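Local atomic coordinates of MmeI (PDB entry 5HR4), a protein that binds DNA and the cofactor analogue sinefungin as a Type IIL restriction-modification enzyme and probably transfers a methyl group from S-adenosylmethionine to N6 of adenine in DNA. Residues R309-H314 with E413-P418; A313-E318 with C366-V371; G296-S301 with A419-V424. One frame throughout, in Å; residues are numbered along the deposited sequence.

Contact 1: residues R309-H314 with E413-P418. With SFG (sinefungin), chain H; nucleotides of chain B.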
loop_
_atom_site.group_PDB
_atom_site.type_symbol
_atom_site.label_atom_id
_atom_site.label_comp_id
_atom_site.label_asym_id
_atom_site.label_seq_id
_atom_site.Cartn_x
_atom_site.Cartn_y
_atom_site.Cartn_z
ATOM N N ARG A 309 4.526 -5.917 -8.722
ATOM C CA ARG A 309 4.522 -4.519 -8.327
ATOM C C ARG A 309 3.343 -3.787 -8.959
ATOM O O ARG A 309 2.588 -3.091 -8.273
ATOM C CB ARG A 309 5.861 -3.876 -8.699
ATOM C CG ARG A 309 5.875 -2.381 -8.556
ATOM C CD ARG A 309 7.289 -1.865 -8.469
ATOM N NE ARG A 309 7.293 -0.409 -8.459
ATOM C CZ ARG A 309 8.390 0.338 -8.517
ATOM N NH1 ARG A 309 9.589 -0.242 -8.579
ATOM N NH2 ARG A 309 8.283 1.667 -8.512
ATOM N N ASN A 310 3.128 -4.000 -10.253
ATOM C CA ASN A 310 2.196 -3.186 -11.024
ATOM C C ASN A 310 0.723 -3.539 -10.784
ATOM O O ASN A 310 -0.140 -2.657 -10.859
ATOM C CB ASN A 310 2.532 -3.310 -12.513
ATOM C CG ASN A 310 1.447 -2.736 -13.396
ATOM O OD1 ASN A 310 0.652 -3.479 -13.999
ATOM N ND2 ASN A 310 1.388 -1.407 -13.463
ATOM N N LEU A 311 0.392 -4.795 -10.529
ATOM C CA LEU A 311 -0.970 -5.063 -10.092
ATOM C C LEU A 311 -1.159 -4.829 -8.603
ATOM O O LEU A 311 -2.268 -5.018 -8.095
ATOM C CB LEU A 311 -1.373 -6.496 -10.444
ATOM C CG LEU A 311 -1.425 -6.679 -11.968
ATOM C CD1 LEU A 311 -2.007 -8.004 -12.337
ATOM C CD2 LEU A 311 -2.203 -5.534 -12.634
ATOM N N GLY A 312 -0.119 -4.396 -7.898
ATOM C CA GLY A 312 -0.174 -4.355 -6.456
ATOM C C GLY A 312 -0.501 -5.690 -5.824
ATOM O O GLY A 312 -1.301 -5.736 -4.878
ATOM N N ALA A 313 0.106 -6.783 -6.311
ATOM C CA ALA A 313 -0.301 -8.129 -5.876
ATOM C C ALA A 313 0.377 -8.532 -4.560
ATOM O O ALA A 313 1.216 -9.434 -4.482
ATOM C CB ALA A 313 -0.018 -9.140 -6.970
ATOM N N HIS A 314 -0.050 -7.882 -3.486
ATOM C CA HIS A 314 0.549 -8.089 -2.174
ATOM C C HIS A 314 -0.535 -8.513 -1.206
ATOM O O HIS A 314 -1.489 -7.765 -0.984
ATOM C CB HIS A 314 1.250 -6.823 -1.708
ATOM C CG HIS A 314 2.518 -6.571 -2.453
ATOM N ND1 HIS A 314 2.691 -5.498 -3.298
ATOM C CD2 HIS A 314 3.655 -7.301 -2.524
ATOM C CE1 HIS A 314 3.899 -5.553 -3.824
ATOM N NE2 HIS A 314 4.505 -6.636 -3.368
ATOM N N GLU A 413 -11.710 -9.503 -8.902
ATOM C CA GLU A 413 -10.273 -9.753 -8.971
ATOM C C GLU A 413 -9.853 -9.918 -10.438
ATOM O O GLU A 413 -10.465 -10.686 -11.186
ATOM C CB GLU A 413 -9.929 -10.988 -8.124
ATOM C CG GLU A 413 -8.572 -11.638 -8.364
ATOM C CD GLU A 413 -7.377 -10.679 -8.183
ATOM O OE1 GLU A 413 -7.408 -9.839 -7.254
ATOM O OE2 GLU A 413 -6.401 -10.765 -8.981
ATOM N N ILE A 414 -8.813 -9.197 -10.856
ATOM C CA ILE A 414 -8.522 -9.105 -12.283
ATOM C C ILE A 414 -7.691 -10.283 -12.780
ATOM O O ILE A 414 -7.764 -10.628 -13.960
ATOM C CB ILE A 414 -7.845 -7.762 -12.605
ATOM C CG1 ILE A 414 -7.896 -7.450 -14.112
ATOM C CG2 ILE A 414 -6.401 -7.746 -12.126
ATOM C CD1 ILE A 414 -7.504 -5.996 -14.431
ATOM N N GLU A 415 -6.891 -10.914 -11.926
ATOM C CA GLU A 415 -6.123 -12.087 -12.321
ATOM C C GLU A 415 -6.914 -13.344 -11.984
ATOM O O GLU A 415 -7.493 -13.453 -10.903
ATOM C CB GLU A 415 -4.766 -12.119 -11.619
ATOM C CG GLU A 415 -3.781 -11.039 -12.058
ATOM C CD GLU A 415 -3.306 -11.168 -13.527
ATOM O OE1 GLU A 415 -2.710 -12.210 -13.903
ATOM O OE2 GLU A 415 -3.520 -10.210 -14.306
ATOM N N GLU A 416 -6.955 -14.295 -12.917
ATOM C CA GLU A 416 -7.832 -15.434 -12.677
ATOM C C GLU A 416 -7.320 -16.308 -11.541
ATOM O O GLU A 416 -8.122 -16.891 -10.798
ATOM C CB GLU A 416 -8.020 -16.272 -13.945
ATOM C CG GLU A 416 -8.557 -17.669 -13.656
ATOM C CD GLU A 416 -9.340 -18.262 -14.794
ATOM O OE1 GLU A 416 -9.193 -17.772 -15.935
ATOM O OE2 GLU A 416 -10.110 -19.219 -14.547
ATOM N N PHE A 417 -6.007 -16.429 -11.385
ATOM C CA PHE A 417 -5.521 -17.394 -10.404
ATOM C C PHE A 417 -5.926 -16.988 -8.987
ATOM O O PHE A 417 -6.581 -17.797 -8.303
ATOM C CB PHE A 417 -4.017 -17.602 -10.572
ATOM C CG PHE A 417 -3.477 -18.692 -9.711
ATOM C CD1 PHE A 417 -3.989 -19.969 -9.790
ATOM C CD2 PHE A 417 -2.483 -18.430 -8.796
ATOM C CE1 PHE A 417 -3.495 -20.973 -8.980
ATOM C CE2 PHE A 417 -1.987 -19.421 -7.983
ATOM C CZ PHE A 417 -2.488 -20.690 -8.070
ATOM N N PRO A 418 -5.647 -15.771 -8.505
ATOM C CA PRO A 418 -6.205 -15.386 -7.201
ATOM C C PRO A 418 -7.723 -15.444 -7.165
ATOM O O PRO A 418 -8.311 -15.760 -6.112
ATOM C CB PRO A 418 -5.683 -13.954 -6.997
ATOM C CG PRO A 418 -5.283 -13.475 -8.382
ATOM C CD PRO A 418 -4.837 -14.694 -9.108
HETATM N N SFG H . -6.299 -8.350 -0.274
HETATM C CA SFG H . -5.747 -9.388 -1.118
HETATM C C SFG H . -5.174 -10.452 -0.201
HETATM O O SFG H . -5.245 -10.278 1.036
HETATM O OXT SFG H . -4.644 -11.494 -0.656
HETATM C CB SFG H . -4.649 -8.817 -2.009
HETATM C CG SFG H . -5.235 -7.644 -2.781
HETATM C CD SFG H . -4.062 -6.948 -3.435
HETATM N NE SFG H . -3.469 -6.090 -2.429
HETATM C "C5'" SFG H . -4.492 -6.143 -4.672
HETATM C "C4'" SFG H . -5.267 -6.978 -5.747
HETATM O "O4'" SFG H . -5.883 -6.160 -6.553
HETATM C "C3'" SFG H . -4.358 -7.797 -6.681
HETATM O "O3'" SFG H . -4.598 -9.108 -6.436
HETATM C "C2'" SFG H . -4.746 -7.389 -8.133
HETATM O "O2'" SFG H . -4.839 -8.572 -9.035
HETATM C "C1'" SFG H . -5.921 -6.863 -8.003
HETATM N N9 SFG H . -6.178 -5.793 -8.916
HETATM C C8 SFG H . -5.338 -4.857 -9.349
HETATM N N7 SFG H . -6.011 -4.027 -10.150
HETATM C C5 SFG H . -7.273 -4.453 -10.202
HETATM C C6 SFG H . -8.360 -3.967 -10.887
HETATM N N6 SFG H . -8.533 -2.838 -11.767
HETATM N N1 SFG H . -9.544 -4.561 -10.795
HETATM C C2 SFG H . -9.669 -5.660 -10.012
HETATM N N3 SFG H . -8.593 -6.144 -9.339
HETATM C C4 SFG H . -7.388 -5.537 -9.434
ATOM P P DA B 7 5.231 2.573 -6.292
ATOM O OP1 DA B 7 5.720 1.554 -7.264
ATOM O OP2 DA B 7 3.956 3.281 -6.562
ATOM O "O5'" DA B 7 5.231 1.913 -4.852
ATOM C "C5'" DA B 7 4.101 1.374 -4.298
ATOM C "C4'" DA B 7 4.550 0.314 -3.343
ATOM O "O4'" DA B 7 3.426 -0.290 -2.708
ATOM C "C3'" DA B 7 5.352 -0.810 -3.976
ATOM O "O3'" DA B 7 6.423 -1.096 -3.115
ATOM C "C2'" DA B 7 4.348 -1.963 -4.052
ATOM C "C1'" DA B 7 3.472 -1.691 -2.843
ATOM N N9 DA B 7 2.078 -2.096 -2.976
ATOM C C8 DA B 7 1.288 -1.941 -4.066
ATOM N N7 DA B 7 0.058 -2.316 -3.878
ATOM C C5 DA B 7 0.028 -2.723 -2.553
ATOM C C6 DA B 7 -1.009 -3.227 -1.724
ATOM N N6 DA B 7 -2.261 -3.427 -2.143
ATOM N N1 DA B 7 -0.700 -3.531 -0.448
ATOM C C2 DA B 7 0.550 -3.338 -0.033
ATOM N N3 DA B 7 1.598 -2.862 -0.715
ATOM C C4 DA B 7 1.261 -2.575 -1.980
ATOM P P DC B 8 7.807 -1.740 -3.624
ATOM O OP1 DC B 8 7.705 -2.430 -4.919
ATOM O OP2 DC B 8 8.218 -2.543 -2.452
ATOM O "O5'" DC B 8 8.798 -0.493 -3.739
ATOM C "C5'" DC B 8 8.337 0.766 -4.216
ATOM C "C4'" DC B 8 9.505 1.581 -4.738
ATOM O "O4'" DC B 8 9.873 2.616 -3.774
ATOM C "C3'" DC B 8 10.775 0.779 -4.998
ATOM O "O3'" DC B 8 11.432 1.313 -6.144
ATOM C "C2'" DC B 8 11.581 1.016 -3.718
ATOM C "C1'" DC B 8 11.229 2.473 -3.410
ATOM N N1 DC B 8 11.357 2.848 -1.953
ATOM C C2 DC B 8 12.294 3.813 -1.545
ATOM O O2 DC B 8 13.014 4.346 -2.380
ATOM N N3 DC B 8 12.380 4.136 -0.239
ATOM C C4 DC B 8 11.578 3.544 0.649
ATOM N N4 DC B 8 11.694 3.900 1.925
ATOM C C5 DC B 8 10.613 2.564 0.259
ATOM C C6 DC B 8 10.538 2.251 -1.038
#

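Contact 2: residues A313-E318 with C366-V371. With SFG (sinefungin), chain H; nucleotides of chain B.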
loop_
_atom_site.group_PDB
_atom_site.type_symbol
_atom_site.label_atom_id
_atom_site.label_comp_id
_atom_site.label_asym_id
_atom_site.label_seq_id
_atom_site.Cartn_x
_atom_site.Cartn_y
_atom_site.Cartn_z
ATOM N N ALA A 313 0.106 -6.783 -6.311
ATOM C CA ALA A 313 -0.301 -8.129 -5.876
ATOM C C ALA A 313 0.377 -8.532 -4.560
ATOM O O ALA A 313 1.216 -9.434 -4.482
ATOM C CB ALA A 313 -0.018 -9.140 -6.970
ATOM N N HIS A 314 -0.050 -7.882 -3.486
ATOM C CA HIS A 314 0.549 -8.089 -2.174
ATOM C C HIS A 314 -0.535 -8.513 -1.206
ATOM O O HIS A 314 -1.489 -7.765 -0.984
ATOM C CB HIS A 314 1.250 -6.823 -1.708
ATOM C CG HIS A 314 2.518 -6.571 -2.453
ATOM N ND1 HIS A 314 2.691 -5.498 -3.298
ATOM C CD2 HIS A 314 3.655 -7.301 -2.524
ATOM C CE1 HIS A 314 3.899 -5.553 -3.824
ATOM N NE2 HIS A 314 4.505 -6.636 -3.368
ATOM N N TYR A 315 -0.413 -9.726 -0.675
ATOM C CA TYR A 315 -1.473 -10.253 0.156
ATOM C C TYR A 315 -1.460 -9.559 1.514
ATOM O O TYR A 315 -0.413 -9.119 2.005
ATOM C CB TYR A 315 -1.325 -11.766 0.300
ATOM C CG TYR A 315 -0.627 -12.236 1.552
ATOM C CD1 TYR A 315 -1.317 -12.330 2.759
ATOM C CD2 TYR A 315 0.699 -12.626 1.522
ATOM C CE1 TYR A 315 -0.703 -12.755 3.908
ATOM C CE2 TYR A 315 1.330 -13.067 2.657
ATOM C CZ TYR A 315 0.625 -13.125 3.864
ATOM O OH TYR A 315 1.244 -13.550 5.037
ATOM N N THR A 316 -2.640 -9.482 2.128
ATOM C CA THR A 316 -2.840 -8.752 3.371
ATOM C C THR A 316 -2.808 -9.700 4.563
ATOM O O THR A 316 -3.539 -10.692 4.592
ATOM C CB THR A 316 -4.158 -7.978 3.342
ATOM O OG1 THR A 316 -4.249 -7.240 2.112
ATOM C CG2 THR A 316 -4.208 -7.003 4.495
ATOM N N SER A 317 -1.966 -9.373 5.541
ATOM C CA SER A 317 -1.787 -10.186 6.742
ATOM C C SER A 317 -3.108 -10.413 7.457
ATOM O O SER A 317 -4.010 -9.570 7.431
ATOM C CB SER A 317 -0.800 -9.515 7.716
ATOM N N GLU A 318 -3.208 -11.565 8.127
ATOM C CA GLU A 318 -4.245 -11.720 9.144
ATOM C C GLU A 318 -4.324 -10.499 10.057
ATOM O O GLU A 318 -5.419 -10.018 10.362
ATOM C CB GLU A 318 -3.998 -12.978 9.981
ATOM C CG GLU A 318 -5.237 -13.430 10.768
ATOM C CD GLU A 318 -5.165 -14.882 11.262
ATOM O OE1 GLU A 318 -4.945 -15.807 10.436
ATOM O OE2 GLU A 318 -5.340 -15.095 12.489
ATOM N N CYS A 366 -6.395 -12.978 -3.371
ATOM C CA CYS A 366 -6.659 -14.392 -3.120
ATOM C C CYS A 366 -7.760 -14.608 -2.081
ATOM O O CYS A 366 -7.960 -15.743 -1.628
ATOM C CB CYS A 366 -5.376 -15.106 -2.673
ATOM S SG CYS A 366 -4.875 -14.767 -0.926
ATOM N N GLY A 367 -8.463 -13.546 -1.684
ATOM C CA GLY A 367 -9.656 -13.686 -0.872
ATOM C C GLY A 367 -9.473 -13.594 0.627
ATOM O O GLY A 367 -10.394 -13.956 1.367
ATOM N N ASN A 368 -8.336 -13.094 1.109
ATOM C CA ASN A 368 -8.050 -13.172 2.540
ATOM C C ASN A 368 -9.072 -12.403 3.375
ATOM O O ASN A 368 -9.597 -12.933 4.364
ATOM C CB ASN A 368 -6.629 -12.693 2.808
ATOM C CG ASN A 368 -5.616 -13.783 2.550
ATOM O OD1 ASN A 368 -5.897 -14.940 2.815
ATOM N ND2 ASN A 368 -4.451 -13.430 2.007
ATOM N N PHE A 369 -9.372 -11.152 3.000
ATOM C CA PHE A 369 -10.439 -10.413 3.679
ATOM C C PHE A 369 -11.721 -11.231 3.776
ATOM O O PHE A 369 -12.386 -11.233 4.821
ATOM C CB PHE A 369 -10.746 -9.108 2.957
ATOM C CG PHE A 369 -9.785 -8.029 3.240
ATOM C CD1 PHE A 369 -9.911 -7.256 4.371
ATOM C CD2 PHE A 369 -8.762 -7.761 2.360
ATOM C CE1 PHE A 369 -9.000 -6.241 4.644
ATOM C CE2 PHE A 369 -7.868 -6.744 2.613
ATOM C CZ PHE A 369 -7.980 -5.990 3.763
ATOM N N LEU A 370 -12.105 -11.915 2.691
ATOM C CA LEU A 370 -13.309 -12.737 2.762
ATOM C C LEU A 370 -13.107 -13.967 3.637
ATOM O O LEU A 370 -14.057 -14.417 4.291
ATOM C CB LEU A 370 -13.758 -13.156 1.363
ATOM C CG LEU A 370 -14.040 -11.930 0.495
ATOM C CD1 LEU A 370 -14.354 -12.320 -0.938
ATOM C CD2 LEU A 370 -15.146 -11.092 1.092
ATOM N N VAL A 371 -11.894 -14.527 3.664
ATOM C CA VAL A 371 -11.669 -15.755 4.419
ATOM C C VAL A 371 -11.638 -15.454 5.913
ATOM O O VAL A 371 -12.386 -16.053 6.693
ATOM C CB VAL A 371 -10.386 -16.455 3.935
ATOM C CG1 VAL A 371 -9.906 -17.474 4.944
ATOM C CG2 VAL A 371 -10.634 -17.130 2.601
HETATM N N SFG H . -6.299 -8.350 -0.274
HETATM C CA SFG H . -5.747 -9.388 -1.118
HETATM C C SFG H . -5.174 -10.452 -0.201
HETATM O O SFG H . -5.245 -10.278 1.036
HETATM O OXT SFG H . -4.644 -11.494 -0.656
HETATM C CB SFG H . -4.649 -8.817 -2.009
HETATM C CG SFG H . -5.235 -7.644 -2.781
HETATM C CD SFG H . -4.062 -6.948 -3.435
HETATM N NE SFG H . -3.469 -6.090 -2.429
HETATM C "C5'" SFG H . -4.492 -6.143 -4.672
HETATM C "C4'" SFG H . -5.267 -6.978 -5.747
HETATM O "O4'" SFG H . -5.883 -6.160 -6.553
HETATM C "C3'" SFG H . -4.358 -7.797 -6.681
HETATM O "O3'" SFG H . -4.598 -9.108 -6.436
HETATM C "C2'" SFG H . -4.746 -7.389 -8.133
HETATM O "O2'" SFG H . -4.839 -8.572 -9.035
HETATM C "C1'" SFG H . -5.921 -6.863 -8.003
HETATM N N9 SFG H . -6.178 -5.793 -8.916
HETATM C C8 SFG H . -5.338 -4.857 -9.349
HETATM N N7 SFG H . -6.011 -4.027 -10.150
HETATM C C5 SFG H . -7.273 -4.453 -10.202
HETATM C C6 SFG H . -8.360 -3.967 -10.887
HETATM N N6 SFG H . -8.533 -2.838 -11.767
HETATM N N1 SFG H . -9.544 -4.561 -10.795
HETATM C C2 SFG H . -9.669 -5.660 -10.012
HETATM N N3 SFG H . -8.593 -6.144 -9.339
HETATM C C4 SFG H . -7.388 -5.537 -9.434
ATOM P P DA B 7 5.231 2.573 -6.292
ATOM O OP1 DA B 7 5.720 1.554 -7.264
ATOM O OP2 DA B 7 3.956 3.281 -6.562
ATOM O "O5'" DA B 7 5.231 1.913 -4.852
ATOM C "C5'" DA B 7 4.101 1.374 -4.298
ATOM C "C4'" DA B 7 4.550 0.314 -3.343
ATOM O "O4'" DA B 7 3.426 -0.290 -2.708
ATOM C "C3'" DA B 7 5.352 -0.810 -3.976
ATOM O "O3'" DA B 7 6.423 -1.096 -3.115
ATOM C "C2'" DA B 7 4.348 -1.963 -4.052
ATOM C "C1'" DA B 7 3.472 -1.691 -2.843
ATOM N N9 DA B 7 2.078 -2.096 -2.976
ATOM C C8 DA B 7 1.288 -1.941 -4.066
ATOM N N7 DA B 7 0.058 -2.316 -3.878
ATOM C C5 DA B 7 0.028 -2.723 -2.553
ATOM C C6 DA B 7 -1.009 -3.227 -1.724
ATOM N N6 DA B 7 -2.261 -3.427 -2.143
ATOM N N1 DA B 7 -0.700 -3.531 -0.448
ATOM C C2 DA B 7 0.550 -3.338 -0.033
ATOM N N3 DA B 7 1.598 -2.862 -0.715
ATOM C C4 DA B 7 1.261 -2.575 -1.980
#

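Contact 3: residues G296-S301 with A419-V424. With SFG (sinefungin), chain H.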
loop_
_atom_site.group_PDB
_atom_site.type_symbol
_atom_site.label_atom_id
_atom_site.label_comp_id
_atom_site.label_asym_id
_atom_site.label_seq_id
_atom_site.Cartn_x
_atom_site.Cartn_y
_atom_site.Cartn_z
ATOM N N GLY A 296 -1.897 -16.428 0.392
ATOM C CA GLY A 296 -1.262 -15.238 -0.136
ATOM C C GLY A 296 0.089 -15.516 -0.747
ATOM O O GLY A 296 0.437 -14.945 -1.785
ATOM N N SER A 297 0.859 -16.408 -0.118
ATOM C CA SER A 297 2.175 -16.747 -0.646
ATOM C C SER A 297 2.060 -17.472 -1.968
ATOM O O SER A 297 2.878 -17.258 -2.872
ATOM C CB SER A 297 2.932 -17.604 0.355
ATOM O OG SER A 297 3.184 -16.858 1.526
ATOM N N LEU A 298 1.069 -18.357 -2.085
ATOM C CA LEU A 298 0.812 -19.057 -3.339
ATOM C C LEU A 298 0.460 -18.077 -4.451
ATOM O O LEU A 298 1.094 -18.053 -5.517
ATOM C CB LEU A 298 -0.323 -20.049 -3.134
ATOM C CG LEU A 298 -0.777 -20.719 -4.416
ATOM C CD1 LEU A 298 0.366 -21.512 -4.995
ATOM C CD2 LEU A 298 -1.977 -21.607 -4.104
ATOM N N PHE A 299 -0.570 -17.267 -4.204
ATOM C CA PHE A 299 -0.936 -16.165 -5.085
ATOM C C PHE A 299 0.292 -15.371 -5.527
ATOM O O PHE A 299 0.470 -15.092 -6.714
ATOM C CB PHE A 299 -1.958 -15.303 -4.330
ATOM C CG PHE A 299 -2.148 -13.919 -4.870
ATOM C CD1 PHE A 299 -2.172 -13.664 -6.229
ATOM C CD2 PHE A 299 -2.360 -12.863 -3.988
ATOM C CE1 PHE A 299 -2.354 -12.372 -6.713
ATOM C CE2 PHE A 299 -2.549 -11.569 -4.465
ATOM C CZ PHE A 299 -2.553 -11.326 -5.836
ATOM N N GLN A 300 1.176 -15.033 -4.587
ATOM C CA GLN A 300 2.300 -14.164 -4.921
ATOM C C GLN A 300 3.390 -14.887 -5.708
ATOM O O GLN A 300 4.071 -14.262 -6.523
ATOM C CB GLN A 300 2.880 -13.557 -3.651
ATOM C CG GLN A 300 2.063 -12.405 -3.079
ATOM C CD GLN A 300 2.805 -11.695 -1.953
ATOM O OE1 GLN A 300 2.221 -10.990 -1.116
ATOM N NE2 GLN A 300 4.106 -11.898 -1.920
ATOM N N SER A 301 3.546 -16.194 -5.518
ATOM C CA SER A 301 4.703 -16.914 -6.034
ATOM C C SER A 301 4.630 -17.215 -7.519
ATOM O O SER A 301 5.594 -17.765 -8.074
ATOM C CB SER A 301 4.859 -18.240 -5.303
ATOM O OG SER A 301 3.977 -19.180 -5.890
ATOM N N ALA A 419 -8.387 -15.153 -8.283
ATOM C CA ALA A 419 -9.845 -15.236 -8.284
ATOM C C ALA A 419 -10.313 -16.669 -8.112
ATOM O O ALA A 419 -11.379 -16.901 -7.533
ATOM C CB ALA A 419 -10.430 -14.642 -9.566
ATOM N N GLN A 420 -9.523 -17.644 -8.580
ATOM C CA GLN A 420 -9.852 -19.045 -8.325
ATOM C C GLN A 420 -9.463 -19.468 -6.908
ATOM O O GLN A 420 -10.195 -20.225 -6.274
ATOM C CB GLN A 420 -9.180 -19.956 -9.355
ATOM C CG GLN A 420 -9.641 -19.766 -10.785
ATOM C CD GLN A 420 -10.810 -20.671 -11.192
ATOM O OE1 GLN A 420 -11.554 -21.158 -10.340
ATOM N NE2 GLN A 420 -10.972 -20.897 -12.516
ATOM N N ILE A 421 -8.324 -18.994 -6.383
ATOM C CA ILE A 421 -7.954 -19.326 -5.004
ATOM C C ILE A 421 -9.025 -18.829 -4.040
ATOM O O ILE A 421 -9.498 -19.571 -3.178
ATOM C CB ILE A 421 -6.582 -18.735 -4.630
ATOM C CG1 ILE A 421 -5.526 -18.999 -5.678
ATOM C CG2 ILE A 421 -6.102 -19.314 -3.280
ATOM C CD1 ILE A 421 -4.148 -18.422 -5.273
ATOM N N ALA A 422 -9.417 -17.560 -4.181
ATOM C CA ALA A 422 -10.431 -16.980 -3.309
ATOM C C ALA A 422 -11.623 -17.911 -3.172
ATOM O O ALA A 422 -12.102 -18.159 -2.060
ATOM C CB ALA A 422 -10.867 -15.614 -3.842
ATOM N N GLN A 423 -12.083 -18.475 -4.288
ATOM C CA GLN A 423 -13.216 -19.386 -4.229
ATOM C C GLN A 423 -12.875 -20.612 -3.391
ATOM O O GLN A 423 -13.574 -20.917 -2.415
ATOM C CB GLN A 423 -13.662 -19.783 -5.638
ATOM C CG GLN A 423 -15.038 -20.427 -5.670
ATOM C CD GLN A 423 -15.602 -20.577 -7.070
ATOM O OE1 GLN A 423 -15.533 -21.652 -7.667
ATOM N NE2 GLN A 423 -16.192 -19.506 -7.589
ATOM N N VAL A 424 -11.779 -21.307 -3.728
ATOM C CA VAL A 424 -11.423 -22.504 -2.962
ATOM C C VAL A 424 -11.042 -22.132 -1.542
ATOM O O VAL A 424 -11.312 -22.882 -0.594
ATOM C CB VAL A 424 -10.298 -23.286 -3.651
ATOM C CG1 VAL A 424 -9.697 -24.288 -2.697
ATOM C CG2 VAL A 424 -10.843 -24.010 -4.861
HETATM N N SFG H . -6.299 -8.350 -0.274
HETATM C CA SFG H . -5.747 -9.388 -1.118
HETATM C C SFG H . -5.174 -10.452 -0.201
HETATM O O SFG H . -5.245 -10.278 1.036
HETATM O OXT SFG H . -4.644 -11.494 -0.656
HETATM C CB SFG H . -4.649 -8.817 -2.009
HETATM C CG SFG H . -5.235 -7.644 -2.781
HETATM C CD SFG H . -4.062 -6.948 -3.435
HETATM N NE SFG H . -3.469 -6.090 -2.429
HETATM C "C5'" SFG H . -4.492 -6.143 -4.672
HETATM C "C4'" SFG H . -5.267 -6.978 -5.747
HETATM O "O4'" SFG H . -5.883 -6.160 -6.553
HETATM C "C3'" SFG H . -4.358 -7.797 -6.681
HETATM O "O3'" SFG H . -4.598 -9.108 -6.436
HETATM C "C2'" SFG H . -4.746 -7.389 -8.133
HETATM O "O2'" SFG H . -4.839 -8.572 -9.035
HETATM C "C1'" SFG H . -5.921 -6.863 -8.003
HETATM N N9 SFG H . -6.178 -5.793 -8.916
HETATM C C8 SFG H . -5.338 -4.857 -9.349
HETATM N N7 SFG H . -6.011 -4.027 -10.150
HETATM C C5 SFG H . -7.273 -4.453 -10.202
HETATM C C6 SFG H . -8.360 -3.967 -10.887
HETATM N N6 SFG H . -8.533 -2.838 -11.767
HETATM N N1 SFG H . -9.544 -4.561 -10.795
HETATM C C2 SFG H . -9.669 -5.660 -10.012
HETATM N N3 SFG H . -8.593 -6.144 -9.339
HETATM C C4 SFG H . -7.388 -5.537 -9.434
#

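Contact 1: residues R309-H314 with E413-P418
Leu311 lays its CD1 methyl across the bent side chain of Glu415 at about a right angle, 3.5 Å from Glu415 CG, and also meets Ile414, whose CG2 is 4.4 Å from Leu311 CD1. Beside this contact lies sinefungin. Glu413 suits the ribose because its carboxylate takes one hydroxyl on each oxygen: sinefungin O2' donates to Glu413 OE2 at 2.7 Å and O3' to OE1 at 3.0 Å. A bend at chi2 (57°) swings the carboxylate back, where Glu415 N also donates to OE2, from above the carboxylate plane. Branched Ile414 packs against the adenine, its CG2 3.6 Å from sinefungin C4. Facing the DNA, Gly312 completes a Schellman motif whose positive phi favours glycine. The extended Arg309 side chain carries its NE to OP1 of DA7 of chain B, at 2.8 Å. An acidic residue gripping the cofactor ribose typifies class I methyltransferases. Strand 409-413 leads through Glu413 into helix 416-440, the chain leaving helix 305-310 supplies Leu311, and Phe417 packs on Leu298 of helix 292-301.

Contact 2: residues A313-E318 with C366-V371
The Tyr315 ring and the Asn368 amide meet obliquely, their planes 65° apart, with Asn368 ND2 3.4 Å from Tyr315 CD1. At the edge of the Phe369 ring, in its plane, lies the amino N of sinefungin, 3.7 Å from CD2; Thr316 OG1 comes within 3.7 Å of Phe369 CE2. The sinefungin carboxylate lies between the segments. Thr316 N donates to sinefungin O, 2.9 Å at 161°, and Asn368 ND2 adds weak bonds to O and OXT, an amide N-H group being suited to a carboxylate. With chi1 at -49°, Thr316 OG1 stands beside its own backbone N and receives a weak bond from the sinefungin amino group; its stronger partner is Asn481. Tyr315 OH is held by Glu573 N. Gly367, where a side chain would jam against the preceding carbonyl O, N-caps helix 368-388 in the glycine-rich loop of the methyltransferase fold. The loop between helices 305-310 and 318-340 covers this site, and Ile321 of the latter packs on Asn368 and Phe369.

Contact 3: residues G296-S301 with A419-V424
Apolar packing joins the two helices, and Ile421 supplies most of it. Its CG1 stands beside the backbone N (chi1 -48°) and the chain then extends, so that the CD1 methyl reaches the surface of the other helix between two consecutive residues. There Ile421 CD1 lies 4.0 Å from Leu298 CD2 and 3.9 Å from Phe299 CB; the long, branched isoleucine suits the reach, since the nearest CA atoms, those of Phe299 and Ile421, are 7.7 Å apart. Leu298 crosses Ile421 obliquely and also packs on Ala166 and Met169 of helix 163-178. Helix 416-440 follows strand 409-413 in the Rossmann-like methyltransferase fold, and helix 292-301 packs against the early part of it, at Ile421. At the ligand the contact is made by the Phe299 ring, whose CZ lies near sinefungin O3'; Ala313 and Cys366 also border it. The polar groups do not join the two segments; Gln300 OE1 accepts from Tyr315 N. Leu298 O accepts from both N and OG of Ser301, each at 3.1 Å, the hydroxyl tilted 17° from the carbonyl plane; the short serine side chain can fold back to make that bond. Gln420 and Val424 pack on helix 183-200.

Overall arrangement
The three contacts gather round one sinefungin molecule, their centres 9 to 11 Å apart. Along the chain, segment 296-301 comes first, then 309-314 and 313-318, which share Ala313 and His314; 366-371 follows, and 413-418 runs into 419-424 on helix 416-440. Contact 3 spans the other two in sequence. Gln300 joins it to contact 2 through a probable hydrogen bond from Tyr315 N, while Pro418 of contact 1 packs on Cys366. Contact 1 holds mainly the ribose and adenine, contact 2 mainly the amino-acid end, and His314 O, common to both, accepts from sinefungin NE. N6 of DA7 of chain B lies 2.9 Å from sinefungin NE, consistent with methyl transfer to that adenine.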